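Local coordinates for protein FAD-dependent oxidoreductase (PDB 3M9V) that probably oxidises a dTDP-linked sugar during D-kijanose biosynthesis, as a flavin-dependent oxidoreductase of the acyl-CoA dehydrogenase family, at residues A[167-173]-A[223-229]; A[179-185]-A[197-203]; A[296-300]-A[357-361]; A[303-307]-A[350-354]. All blocks are in the same frame, centred on the assembly; numbering follows the deposited sequence.

Contact 1. Residues A[167-173]-A[223-229]; sequences GRKTLVS and GTVDIVF
Gly167 to Lys169 run antiparallel to Ile227 to Phe229, with Gly167-Phe229 and Lys169-Ile227 as hydrogen-bonded pairs around the non-hydrogen-bonded pair Arg168-Val228; a beta bulge then shifts the register by one before Val172 meets Val225. Past the bulge Val172 N binds Val225 O at 2.8 Å, but the return bond is weak. At the bulge Leu171 has positive phi, and its N turns to a water at 2.9 Å that also donates to Thr224 O and to Asp226 OD1, bridging the two strands where their direct bonding opens.

The Asp226 carboxylate is the polar centre. Thr170 places OG1 opposite its own backbone N (chi1 -169°) and donates to OD1 at 2.7 Å from the syn side, 29° out of the carboxylate plane. Arg168 NH1 forms a salt bridge with OD2, its modelled length too short and doubtful. The guanidinium stands 85° to the carboxylate, with Val228 CG2 over one of its faces. On the opposite face of the sheet from Arg168 and Val228, Lys169 CG lies at the edge of the Phe229 ring, 3.8 Å from CE2, while Lys169 NZ goes on to a salt bridge with Asp147. Val172 crosses Ile227 at about a right angle, CG2 to CD1 4.0 Å. At the end, Ser173, an FMN-site residue although no FMN is bound to this chain, shares a 2.6 Å hydrogen bond between its OG and Thr224 OG1.

Thr170 and the water hold OD1 and His148 ND1 holds OD2, which probably fixes the carboxylate's rotation; Arg168, a positive charge nearby, would favour the ionised form of the buried Asp226.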
loop_
_atom_site.group_PDB
_atom_site.type_symbol
_atom_site.label_atom_id
_atom_site.label_comp_id
_atom_site.label_asym_id
_atom_site.label_seq_id
_atom_site.Cartn_x
_atom_site.Cartn_y
_atom_site.Cartn_z
ATOM N N GLY A 167 16.620 27.639 30.305
ATOM C CA GLY A 167 15.654 26.956 29.456
ATOM C C GLY A 167 15.729 25.468 29.739
ATOM O O GLY A 167 16.127 25.024 30.819
ATOM N N ARG A 168 15.297 24.704 28.743
ATOM C CA ARG A 168 15.250 23.259 28.873
ATOM C C ARG A 168 15.126 22.685 27.473
ATOM O O ARG A 168 14.335 23.182 26.668
ATOM C CB ARG A 168 14.145 22.806 29.821
ATOM C CG ARG A 168 13.275 21.739 29.234
ATOM C CD ARG A 168 13.281 20.468 30.039
ATOM N NE ARG A 168 12.387 20.487 31.187
ATOM C CZ ARG A 168 11.822 19.410 31.733
ATOM N NH1 ARG A 168 11.975 18.198 31.227
ATOM N NH2 ARG A 168 11.062 19.539 32.804
ATOM N N LYS A 169 15.949 21.686 27.160
ATOM C CA LYS A 169 15.835 21.071 25.835
ATOM C C LYS A 169 15.406 19.621 26.039
ATOM O O LYS A 169 15.654 19.004 27.075
ATOM C CB LYS A 169 17.164 21.106 25.073
ATOM C CG LYS A 169 17.626 22.500 24.685
ATOM C CD LYS A 169 16.759 23.092 23.565
ATOM C CE LYS A 169 17.385 24.338 22.945
ATOM N NZ LYS A 169 16.372 25.010 22.061
ATOM N N THR A 170 14.744 19.071 25.032
ATOM C CA THR A 170 14.168 17.753 25.182
ATOM C C THR A 170 14.782 16.804 24.161
ATOM O O THR A 170 15.371 17.254 23.181
ATOM C CB THR A 170 12.641 17.841 25.062
ATOM O OG1 THR A 170 12.107 16.576 25.465
ATOM C CG2 THR A 170 12.215 18.253 23.669
ATOM N N LEU A 171 14.684 15.499 24.404
ATOM C CA LEU A 171 15.083 14.499 23.422
ATOM C C LEU A 171 16.561 14.620 23.096
ATOM O O LEU A 171 16.954 14.606 21.925
ATOM C CB LEU A 171 14.197 14.506 22.167
ATOM C CG LEU A 171 12.702 14.245 22.388
ATOM C CD1 LEU A 171 11.923 14.232 21.055
ATOM C CD2 LEU A 171 12.376 12.979 23.182
ATOM N N VAL A 172 17.396 14.712 24.126
ATOM C CA VAL A 172 18.826 14.914 23.861
ATOM C C VAL A 172 19.534 13.572 23.959
ATOM O O VAL A 172 19.930 13.164 25.055
ATOM C CB VAL A 172 19.453 15.869 24.897
ATOM C CG1 VAL A 172 20.923 16.112 24.533
ATOM C CG2 VAL A 172 18.672 17.213 24.906
ATOM N N SER A 173 19.705 12.878 22.836
ATOM C CA SER A 173 20.302 11.542 22.879
ATOM C C SER A 173 21.769 11.544 23.333
ATOM O O SER A 173 22.485 12.507 23.046
ATOM C CB SER A 173 20.233 10.904 21.479
ATOM O OG SER A 173 18.876 10.807 21.077
ATOM N N GLY A 223 19.356 7.040 25.696
ATOM C CA GLY A 223 19.619 8.136 26.643
ATOM C C GLY A 223 19.045 9.478 26.216
ATOM O O GLY A 223 19.709 10.519 26.341
ATOM N N THR A 224 17.818 9.424 25.701
ATOM C CA THR A 224 17.259 10.534 24.956
ATOM C C THR A 224 16.500 11.435 25.940
ATOM O O THR A 224 15.279 11.591 25.888
ATOM C CB THR A 224 16.496 10.026 23.706
ATOM O OG1 THR A 224 17.465 9.434 22.828
ATOM C CG2 THR A 224 15.806 11.178 22.930
ATOM N N VAL A 225 17.246 12.028 26.870
ATOM C CA VAL A 225 16.626 12.635 28.038
ATOM C C VAL A 225 16.529 14.138 27.865
ATOM O O VAL A 225 17.003 14.675 26.873
ATOM C CB VAL A 225 17.444 12.353 29.298
ATOM C CG1 VAL A 225 17.514 10.838 29.578
ATOM C CG2 VAL A 225 18.830 13.015 29.216
ATOM N N ASP A 226 15.917 14.801 28.836
ATOM C CA ASP A 226 15.846 16.257 28.892
ATOM C C ASP A 226 17.022 16.901 29.626
ATOM O O ASP A 226 17.590 16.268 30.516
ATOM C CB ASP A 226 14.576 16.626 29.638
ATOM C CG ASP A 226 13.363 16.588 28.734
ATOM O OD1 ASP A 226 13.305 15.778 27.779
ATOM O OD2 ASP A 226 12.479 17.435 28.959
ATOM N N ILE A 227 17.410 18.126 29.256
ATOM C CA ILE A 227 18.487 18.785 30.013
ATOM C C ILE A 227 18.019 20.201 30.379
ATOM O O ILE A 227 17.288 20.821 29.607
ATOM C CB ILE A 227 19.820 18.825 29.262
ATOM C CG1 ILE A 227 19.692 19.679 27.993
ATOM C CG2 ILE A 227 20.379 17.399 29.022
ATOM C CD1 ILE A 227 20.900 19.625 27.115
ATOM N N VAL A 228 18.399 20.688 31.557
ATOM C CA VAL A 228 17.838 21.915 32.126
ATOM C C VAL A 228 18.926 22.935 32.445
ATOM O O VAL A 228 19.993 22.563 32.944
ATOM C CB VAL A 228 17.077 21.617 33.422
ATOM C CG1 VAL A 228 16.308 22.849 33.898
ATOM C CG2 VAL A 228 16.106 20.473 33.199
ATOM N N PHE A 229 18.662 24.203 32.139
ATOM C CA PHE A 229 19.645 25.267 32.291
ATOM C C PHE A 229 18.978 26.277 33.223
ATOM O O PHE A 229 17.896 26.763 32.917
ATOM C CB PHE A 229 19.992 25.974 30.976
ATOM C CG PHE A 229 20.107 25.044 29.802
ATOM C CD1 PHE A 229 21.143 24.130 29.717
ATOM C CD2 PHE A 229 19.178 25.098 28.774
ATOM C CE1 PHE A 229 21.246 23.240 28.637
ATOM C CE2 PHE A 229 19.268 24.216 27.706
ATOM C CZ PHE A 229 20.305 23.290 27.623
HETATM O O HOH W 1 13.629 13.532 26.250
#

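Contact 2. Residues A[179-185]-A[197-203]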
loop_
_atom_site.group_PDB
_atom_site.type_symbol
_atom_site.label_atom_id
_atom_site.label_comp_id
_atom_site.label_asym_id
_atom_site.label_seq_id
_atom_site.Cartn_x
_atom_site.Cartn_y
_atom_site.Cartn_z
ATOM N N THR A 179 29.677 15.339 27.745
ATOM C CA THR A 179 30.571 16.191 28.517
ATOM C C THR A 179 30.344 17.604 28.004
ATOM O O THR A 179 30.552 18.579 28.734
ATOM C CB THR A 179 32.058 15.850 28.269
ATOM O OG1 THR A 179 32.352 15.939 26.860
ATOM C CG2 THR A 179 32.345 14.454 28.809
ATOM N N HIS A 180 29.942 17.723 26.738
ATOM C CA HIS A 180 29.742 19.044 26.150
ATOM C C HIS A 180 28.416 19.048 25.402
ATOM O O HIS A 180 28.126 18.057 24.724
ATOM C CB HIS A 180 30.786 19.332 25.084
ATOM C CG HIS A 180 32.185 19.511 25.589
ATOM N ND1 HIS A 180 32.930 18.478 26.117
ATOM C CD2 HIS A 180 32.997 20.596 25.562
ATOM C CE1 HIS A 180 34.129 18.935 26.434
ATOM N NE2 HIS A 180 34.201 20.213 26.099
ATOM N N PHE A 181 27.656 20.137 25.477
ATOM C CA PHE A 181 26.297 20.166 24.929
ATOM C C PHE A 181 26.184 21.418 24.072
ATOM O O PHE A 181 26.289 22.550 24.587
ATOM C CB PHE A 181 25.267 20.190 26.063
ATOM C CG PHE A 181 25.259 18.945 26.891
ATOM C CD1 PHE A 181 24.313 17.951 26.670
ATOM C CD2 PHE A 181 26.252 18.723 27.835
ATOM C CE1 PHE A 181 24.323 16.779 27.422
ATOM C CE2 PHE A 181 26.291 17.555 28.579
ATOM C CZ PHE A 181 25.323 16.587 28.372
ATOM N N VAL A 182 26.025 21.225 22.764
ATOM C CA VAL A 182 25.785 22.354 21.869
ATOM C C VAL A 182 24.289 22.649 21.853
ATOM O O VAL A 182 23.494 21.746 21.590
ATOM C CB VAL A 182 26.270 22.037 20.447
ATOM C CG1 VAL A 182 26.043 23.213 19.502
ATOM C CG2 VAL A 182 27.732 21.707 20.466
ATOM N N ILE A 183 23.889 23.881 22.164
ATOM C CA ILE A 183 22.497 24.158 22.502
ATOM C C ILE A 183 22.011 25.199 21.507
ATOM O O ILE A 183 22.706 26.188 21.261
ATOM C CB ILE A 183 22.362 24.756 23.922
ATOM C CG1 ILE A 183 22.964 23.800 24.955
ATOM C CG2 ILE A 183 20.908 25.007 24.330
ATOM C CD1 ILE A 183 22.300 22.437 24.967
ATOM N N ASN A 184 20.842 24.980 20.917
ATOM C CA ASN A 184 20.284 26.008 20.055
ATOM C C ASN A 184 19.501 27.000 20.908
ATOM O O ASN A 184 18.538 26.627 21.581
ATOM C CB ASN A 184 19.349 25.383 19.025
ATOM C CG ASN A 184 20.111 24.613 17.961
ATOM O OD1 ASN A 184 21.330 24.429 18.042
ATOM N ND2 ASN A 184 19.388 24.185 16.935
ATOM N N ALA A 185 19.889 28.268 20.877
ATOM C CA ALA A 185 19.244 29.204 21.791
ATOM C C ALA A 185 19.050 30.497 21.009
ATOM O O ALA A 185 19.582 30.630 19.905
ATOM C CB ALA A 185 20.130 29.402 23.029
ATOM N N ALA A 197 21.963 31.662 18.517
ATOM C CA ALA A 197 23.298 31.528 19.088
ATOM C C ALA A 197 23.456 30.061 19.449
ATOM O O ALA A 197 22.488 29.385 19.815
ATOM C CB ALA A 197 23.438 32.380 20.338
ATOM N N SER A 198 24.680 29.569 19.333
ATOM C CA SER A 198 24.928 28.210 19.800
ATOM C C SER A 198 25.897 28.205 20.972
ATOM O O SER A 198 27.088 28.005 20.788
ATOM C CB SER A 198 25.501 27.397 18.640
ATOM O OG SER A 198 24.504 27.286 17.645
ATOM N N PRO A 199 25.406 28.419 22.194
ATOM C CA PRO A 199 26.332 28.304 23.308
ATOM C C PRO A 199 26.759 26.852 23.509
ATOM O O PRO A 199 25.966 25.938 23.268
ATOM C CB PRO A 199 25.506 28.795 24.494
ATOM C CG PRO A 199 24.104 28.624 24.122
ATOM C CD PRO A 199 24.038 28.761 22.623
ATOM N N VAL A 200 27.994 26.622 23.948
ATOM C CA VAL A 200 28.410 25.272 24.312
ATOM C C VAL A 200 28.502 25.219 25.838
ATOM O O VAL A 200 29.312 25.955 26.405
ATOM C CB VAL A 200 29.789 24.946 23.685
ATOM C CG1 VAL A 200 30.305 23.614 24.196
ATOM C CG2 VAL A 200 29.707 24.920 22.163
ATOM N N VAL A 201 27.701 24.376 26.486
ATOM C CA VAL A 201 27.738 24.166 27.930
ATOM C C VAL A 201 28.447 22.858 28.275
ATOM O O VAL A 201 28.304 21.865 27.565
ATOM C CB VAL A 201 26.343 24.413 28.571
ATOM C CG1 VAL A 201 25.205 23.897 27.732
ATOM C CG2 VAL A 201 26.214 24.019 30.051
ATOM N N THR A 202 29.279 22.850 29.313
ATOM C CA THR A 202 29.963 21.622 29.691
ATOM C C THR A 202 29.241 21.069 30.905
ATOM O O THR A 202 28.456 21.741 31.574
ATOM C CB THR A 202 31.419 21.846 30.118
ATOM O OG1 THR A 202 31.377 22.674 31.289
ATOM C CG2 THR A 202 32.254 22.511 29.017
ATOM N N ARG A 203 29.502 19.798 31.181
ATOM C CA ARG A 203 28.653 19.124 32.146
ATOM C C ARG A 203 28.792 19.701 33.555
ATOM O O ARG A 203 27.856 19.660 34.349
ATOM C CB ARG A 203 29.000 17.634 32.168
ATOM C CG ARG A 203 27.898 16.839 32.827
ATOM C CD ARG A 203 28.239 15.356 32.862
ATOM N NE ARG A 203 27.047 14.637 33.307
ATOM C CZ ARG A 203 26.255 13.905 32.530
ATOM N NH1 ARG A 203 25.206 13.315 33.088
ATOM N NH2 ARG A 203 26.498 13.760 31.230
#
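Ile183 turns CG1 opposite its carbonyl carbon (chi1 -58°) and Val201 sets CG1 between its backbone N and carbonyl carbon (chi1 39°, well short of the usual staggered value), which together bring Ile183 CG1 to 3.6 Å from Val201 CG1. They belong to the beta hairpin of strands 180-187 and 196-202 in the middle domain of the acyl-CoA dehydrogenase fold. Phe181 pairs with Val201 through two backbone bonds (Phe181 N to Val201 O, 2.8 Å), and Ala185 with Ala197 likewise. Between these pairs sits Pro199. Its carbonyl still accepts from Ile183 N, but its own nitrogen has no hydrogen to give back, and Ile183 O instead rests 3.2 Å from Pro199 CD.

The Phe181 ring turns its edge to the Val201 carbonyl oxygen. Arg203, extended from CG to NE, crosses obliquely at the edge of the same ring, NH2 4.2 Å from Phe181 CZ, with the two planes 58° apart; that NH2 is secured by the carbonyl oxygens of Gly178 and Ala175. On the other face Val182 CG2 meets Val200 CG2. Asn184 reaches the bound dTDP, giving ND2 weakly to a diphosphate oxygen, so the hairpin contributes one residue to the nucleotide pocket. At the far end His180 lies alongside Thr202, CD2 to CG2 4.0 Å, and its ND1 shares an in-plane hydrogen bond of 2.7 Å with Thr179 OG1.

Contact 3. Residues A[296-300]-A[357-361]; sequences LVAEI and DCLSL
Ile300 and Leu361 reach toward each other tip to tip, CD1 to CD1 at 3.6 Å, and this is the tight heart of the pairing between the antiparallel helices 291-323 and 329-362. Ile300 CD1 has two further neighbours on the partner helix: Asp357 CB at 3.7 Å and Cys358 SG at 4.0 Å. Leu361 spreads its two branches. CD1 takes Ile300 and the crosswise Val297 CG2, whereas CD2 slides past Leu296, 3.9 Å from Leu296 CB. With CG opposite the carbonyl carbon (chi1 -65°), the diverging methyls are aimed at these partners.

Leu296, Asp357 and Ser360 make up the looser, partly exposed side. Leu296 lays CD1 on Ser360 CB at 3.9 Å and CD2 over a face of the Asp357 carboxylate, 4.0 Å from CG, so here methyls meet polar residues. The hydroxyl of Ser360 is engaged elsewhere, its OG bonding to Arg384 of the third subunit. Glu299, which takes no part in the packing, pairs instead with Arg349 of the second subunit.

The local axes run 10.4 Å apart at 154°. Helix 264-283 packs against the apolar core: its Tyr275 touches Ile300, Ala274 touches Cys358, Ala278 touches Leu361 and Leu282 touches Val297; helix 372-379 packs on Cys358 through Leu373.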
loop_
_atom_site.group_PDB
_atom_site.type_symbol
_atom_site.label_atom_id
_atom_site.label_comp_id
_atom_site.label_asym_id
_atom_site.label_seq_id
_atom_site.Cartn_x
_atom_site.Cartn_y
_atom_site.Cartn_z
ATOM N N LEU A 296 6.518 -13.168 0.286
ATOM C CA LEU A 296 7.053 -12.209 1.268
ATOM C C LEU A 296 8.575 -12.007 1.207
ATOM O O LEU A 296 9.087 -10.880 1.183
ATOM C CB LEU A 296 6.667 -12.653 2.685
ATOM C CG LEU A 296 5.254 -12.219 3.117
ATOM C CD1 LEU A 296 5.079 -12.718 4.536
ATOM C CD2 LEU A 296 5.165 -10.697 3.073
ATOM N N VAL A 297 9.306 -13.115 1.144
ATOM C CA VAL A 297 10.750 -13.052 1.043
ATOM C C VAL A 297 11.149 -12.270 -0.212
ATOM O O VAL A 297 12.055 -11.437 -0.147
ATOM C CB VAL A 297 11.384 -14.486 0.991
ATOM C CG1 VAL A 297 12.830 -14.377 0.507
ATOM C CG2 VAL A 297 11.296 -15.101 2.410
ATOM N N ALA A 298 10.499 -12.520 -1.349
ATOM C CA ALA A 298 10.906 -11.844 -2.582
ATOM C C ALA A 298 10.515 -10.363 -2.402
ATOM O O ALA A 298 11.274 -9.482 -2.789
ATOM C CB ALA A 298 10.203 -12.459 -3.823
ATOM N N GLU A 299 9.365 -10.068 -1.811
ATOM C CA GLU A 299 8.910 -8.677 -1.715
ATOM C C GLU A 299 9.840 -7.881 -0.796
ATOM O O GLU A 299 10.248 -6.760 -1.112
ATOM C CB GLU A 299 7.469 -8.578 -1.176
ATOM C CG GLU A 299 6.368 -9.100 -2.107
ATOM C CD GLU A 299 5.941 -8.038 -3.096
ATOM O OE1 GLU A 299 6.224 -6.831 -2.841
ATOM O OE2 GLU A 299 5.351 -8.423 -4.132
ATOM N N ILE A 300 10.159 -8.450 0.360
ATOM C CA ILE A 300 11.145 -7.854 1.244
ATOM C C ILE A 300 12.512 -7.647 0.631
ATOM O O ILE A 300 13.123 -6.584 0.779
ATOM C CB ILE A 300 11.302 -8.672 2.548
ATOM C CG1 ILE A 300 9.993 -8.617 3.334
ATOM C CG2 ILE A 300 12.562 -8.280 3.289
ATOM C CD1 ILE A 300 9.867 -9.707 4.408
ATOM N N ASP A 357 6.670 -6.993 7.957
ATOM C CA ASP A 357 6.474 -8.209 7.166
ATOM C C ASP A 357 7.319 -9.375 7.678
ATOM O O ASP A 357 6.943 -10.502 7.428
ATOM C CB ASP A 357 6.787 -8.038 5.675
ATOM C CG ASP A 357 5.727 -7.218 4.960
ATOM O OD1 ASP A 357 5.977 -6.778 3.824
ATOM O OD2 ASP A 357 4.652 -6.966 5.536
ATOM N N CYS A 358 8.473 -9.096 8.280
ATOM C CA CYS A 358 9.359 -10.083 8.886
ATOM C C CYS A 358 8.727 -10.874 10.032
ATOM O O CYS A 358 9.007 -12.069 10.220
ATOM C CB CYS A 358 10.689 -9.465 9.318
ATOM S SG CYS A 358 11.761 -9.062 7.920
ATOM N N LEU A 359 7.845 -10.211 10.767
ATOM C CA LEU A 359 7.099 -10.855 11.838
ATOM C C LEU A 359 6.112 -11.869 11.282
ATOM O O LEU A 359 5.854 -12.892 11.928
ATOM C CB LEU A 359 6.335 -9.814 12.666
ATOM C CG LEU A 359 7.173 -9.146 13.779
ATOM C CD1 LEU A 359 7.855 -7.885 13.294
ATOM C CD2 LEU A 359 6.382 -8.743 14.997
ATOM N N SER A 360 5.536 -11.564 10.124
ATOM C CA SER A 360 4.707 -12.550 9.444
ATOM C C SER A 360 5.531 -13.786 9.057
ATOM O O SER A 360 4.993 -14.883 9.128
ATOM C CB SER A 360 4.074 -11.971 8.179
ATOM O OG SER A 360 3.252 -10.888 8.558
ATOM N N LEU A 361 6.788 -13.647 8.632
ATOM C CA LEU A 361 7.606 -14.818 8.330
ATOM C C LEU A 361 7.942 -15.677 9.549
ATOM O O LEU A 361 7.900 -16.903 9.482
ATOM C CB LEU A 361 8.915 -14.408 7.656
ATOM C CG LEU A 361 8.640 -13.780 6.286
ATOM C CD1 LEU A 361 9.833 -13.053 5.709
ATOM C CD2 LEU A 361 8.191 -14.938 5.394
#

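Contact 4. Residues A[303-307]-A[350-354]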
loop_
_atom_site.group_PDB
_atom_site.type_symbol
_atom_site.label_atom_id
_atom_site.label_comp_id
_atom_site.label_asym_id
_atom_site.label_seq_id
_atom_site.Cartn_x
_atom_site.Cartn_y
_atom_site.Cartn_z
ATOM N N ARG A 303 12.099 -4.653 -1.582
ATOM C CA ARG A 303 11.906 -3.449 -0.751
ATOM C C ARG A 303 13.159 -2.989 0.000
ATOM O O ARG A 303 13.433 -1.798 0.082
ATOM C CB ARG A 303 10.774 -3.638 0.263
ATOM C CG ARG A 303 9.376 -3.472 -0.380
ATOM C CD ARG A 303 8.187 -3.783 0.569
ATOM N NE ARG A 303 7.190 -2.751 0.313
ATOM C CZ ARG A 303 6.264 -2.806 -0.642
ATOM N NH1 ARG A 303 6.148 -3.887 -1.403
ATOM N NH2 ARG A 303 5.441 -1.780 -0.832
ATOM N N LEU A 304 13.894 -3.927 0.585
ATOM C CA LEU A 304 15.180 -3.628 1.207
ATOM C C LEU A 304 16.176 -3.059 0.189
ATOM O O LEU A 304 16.884 -2.082 0.468
ATOM C CB LEU A 304 15.771 -4.885 1.830
ATOM C CG LEU A 304 17.125 -4.756 2.549
ATOM C CD1 LEU A 304 17.007 -3.747 3.710
ATOM C CD2 LEU A 304 17.461 -6.142 3.133
ATOM N N TYR A 305 16.231 -3.643 -1.001
ATOM C CA TYR A 305 17.056 -3.066 -2.071
ATOM C C TYR A 305 16.704 -1.598 -2.382
ATOM O O TYR A 305 17.586 -0.735 -2.496
ATOM C CB TYR A 305 16.895 -3.901 -3.343
ATOM C CG TYR A 305 17.962 -3.564 -4.347
ATOM C CD1 TYR A 305 19.158 -4.294 -4.399
ATOM C CD2 TYR A 305 17.785 -2.489 -5.209
ATOM C CE1 TYR A 305 20.165 -3.928 -5.288
ATOM C CE2 TYR A 305 18.762 -2.173 -6.140
ATOM C CZ TYR A 305 19.947 -2.888 -6.169
ATOM O OH TYR A 305 20.928 -2.476 -7.055
ATOM N N ALA A 306 15.424 -1.305 -2.556
ATOM C CA ALA A 306 14.956 0.036 -2.841
ATOM C C ALA A 306 15.242 0.906 -1.606
ATOM O O ALA A 306 15.580 2.071 -1.761
ATOM C CB ALA A 306 13.420 0.043 -3.119
ATOM N N LEU A 307 15.130 0.373 -0.391
ATOM C CA LEU A 307 15.452 1.154 0.803
ATOM C C LEU A 307 16.914 1.588 0.825
ATOM O O LEU A 307 17.244 2.771 0.967
ATOM C CB LEU A 307 15.081 0.418 2.090
ATOM C CG LEU A 307 15.555 0.990 3.437
ATOM C CD1 LEU A 307 14.734 2.271 3.661
ATOM C CD2 LEU A 307 15.202 0.038 4.563
ATOM N N LEU A 350 9.305 2.643 4.091
ATOM C CA LEU A 350 9.802 1.317 3.753
ATOM C C LEU A 350 10.356 0.537 4.935
ATOM O O LEU A 350 10.083 -0.656 5.056
ATOM C CB LEU A 350 10.862 1.361 2.662
ATOM C CG LEU A 350 10.418 1.785 1.259
ATOM C CD1 LEU A 350 11.620 2.053 0.366
ATOM C CD2 LEU A 350 9.485 0.750 0.677
ATOM N N ALA A 351 11.181 1.167 5.769
ATOM C CA ALA A 351 11.794 0.397 6.848
ATOM C C ALA A 351 10.752 -0.227 7.790
ATOM O O ALA A 351 10.814 -1.434 8.038
ATOM C CB ALA A 351 12.950 1.156 7.544
ATOM N N PRO A 352 9.764 0.537 8.295
ATOM C CA PRO A 352 8.810 -0.188 9.151
ATOM C C PRO A 352 7.991 -1.284 8.461
ATOM O O PRO A 352 7.660 -2.295 9.093
ATOM C CB PRO A 352 7.850 0.908 9.658
ATOM C CG PRO A 352 8.639 2.141 9.608
ATOM C CD PRO A 352 9.604 2.003 8.428
ATOM N N GLU A 353 7.684 -1.108 7.178
ATOM C CA GLU A 353 6.977 -2.132 6.413
ATOM C C GLU A 353 7.797 -3.408 6.337
ATOM O O GLU A 353 7.294 -4.507 6.574
ATOM C CB GLU A 353 6.751 -1.712 4.957
ATOM C CG GLU A 353 5.361 -1.246 4.625
ATOM C CD GLU A 353 5.320 -0.689 3.202
ATOM O OE1 GLU A 353 4.824 0.452 3.033
ATOM O OE2 GLU A 353 5.808 -1.408 2.288
ATOM N N ILE A 354 9.062 -3.286 5.959
ATOM C CA ILE A 354 9.901 -4.482 5.988
ATOM C C ILE A 354 9.888 -5.191 7.358
ATOM O O ILE A 354 9.735 -6.423 7.466
ATOM C CB ILE A 354 11.327 -4.063 5.594
ATOM C CG1 ILE A 354 11.340 -3.643 4.117
ATOM C CG2 ILE A 354 12.327 -5.171 5.928
ATOM C CD1 ILE A 354 12.624 -2.912 3.752
#
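The guanidinium of Arg303 meets Glu353 OE2 and Leu350 CD2 obliquely, and its plane is turned 49° from the Glu353 carboxylate. This is the polar border of an antiparallel pair of helices in the helical C-terminal domain of the acyl-CoA dehydrogenase fold. The salt bridge runs from Arg303 NE to Glu353 OE2 at 2.8 Å, yet the N-H points poorly, at 127°, so the bond is weak and the attraction probably mainly electrostatic. Arg303 bends at chi3 to bring NE there; its NH1 makes a long, weak ion pair with Glu299 and lies near Arg349 of the second subunit, where two like charges come close.

Inside, Leu307 packs between Leu350, Ala351 and Ile354. With CG opposite its backbone N (chi1 170°) it points CD2 at Ala351 CB, 3.9 Å away, and at Ile354 CD1, 4.0 Å away, while its CD1 slides past Leu350 CB. Helix 264-283 covers Leu304 and Leu307 through Ala271. Pro352 puts a kink in the second helix. Ile354 runs its CG1 along Arg303 CB at 3.9 Å and ends with CD1 resting 3.6 Å from the backbone N of Leu304.

Contacts 1 and 2 belong to one beta sheet in the middle domain. Contact 2, the 180-187/196-202 hairpin, is nested along the chain inside the loop closed by contact 1; their centres lie 11 Å apart, and Ile183 packs on Ile227 and Phe229. Contacts 3 and 4 follow later in sequence, in the C-terminal domain, and join the same two helices, 291-323 and 329-362, with contact 4 nested inside contact 3, centres 10 Å apart and Ile300 touching Ile354. The two pairs do not meet: contacts 2 and 3 have centres 44 Å apart. Segments of the sheet region hold Ser173 and Asn184 of the ligand sites, while the helix pair contacts neighbouring subunits of the tetramer.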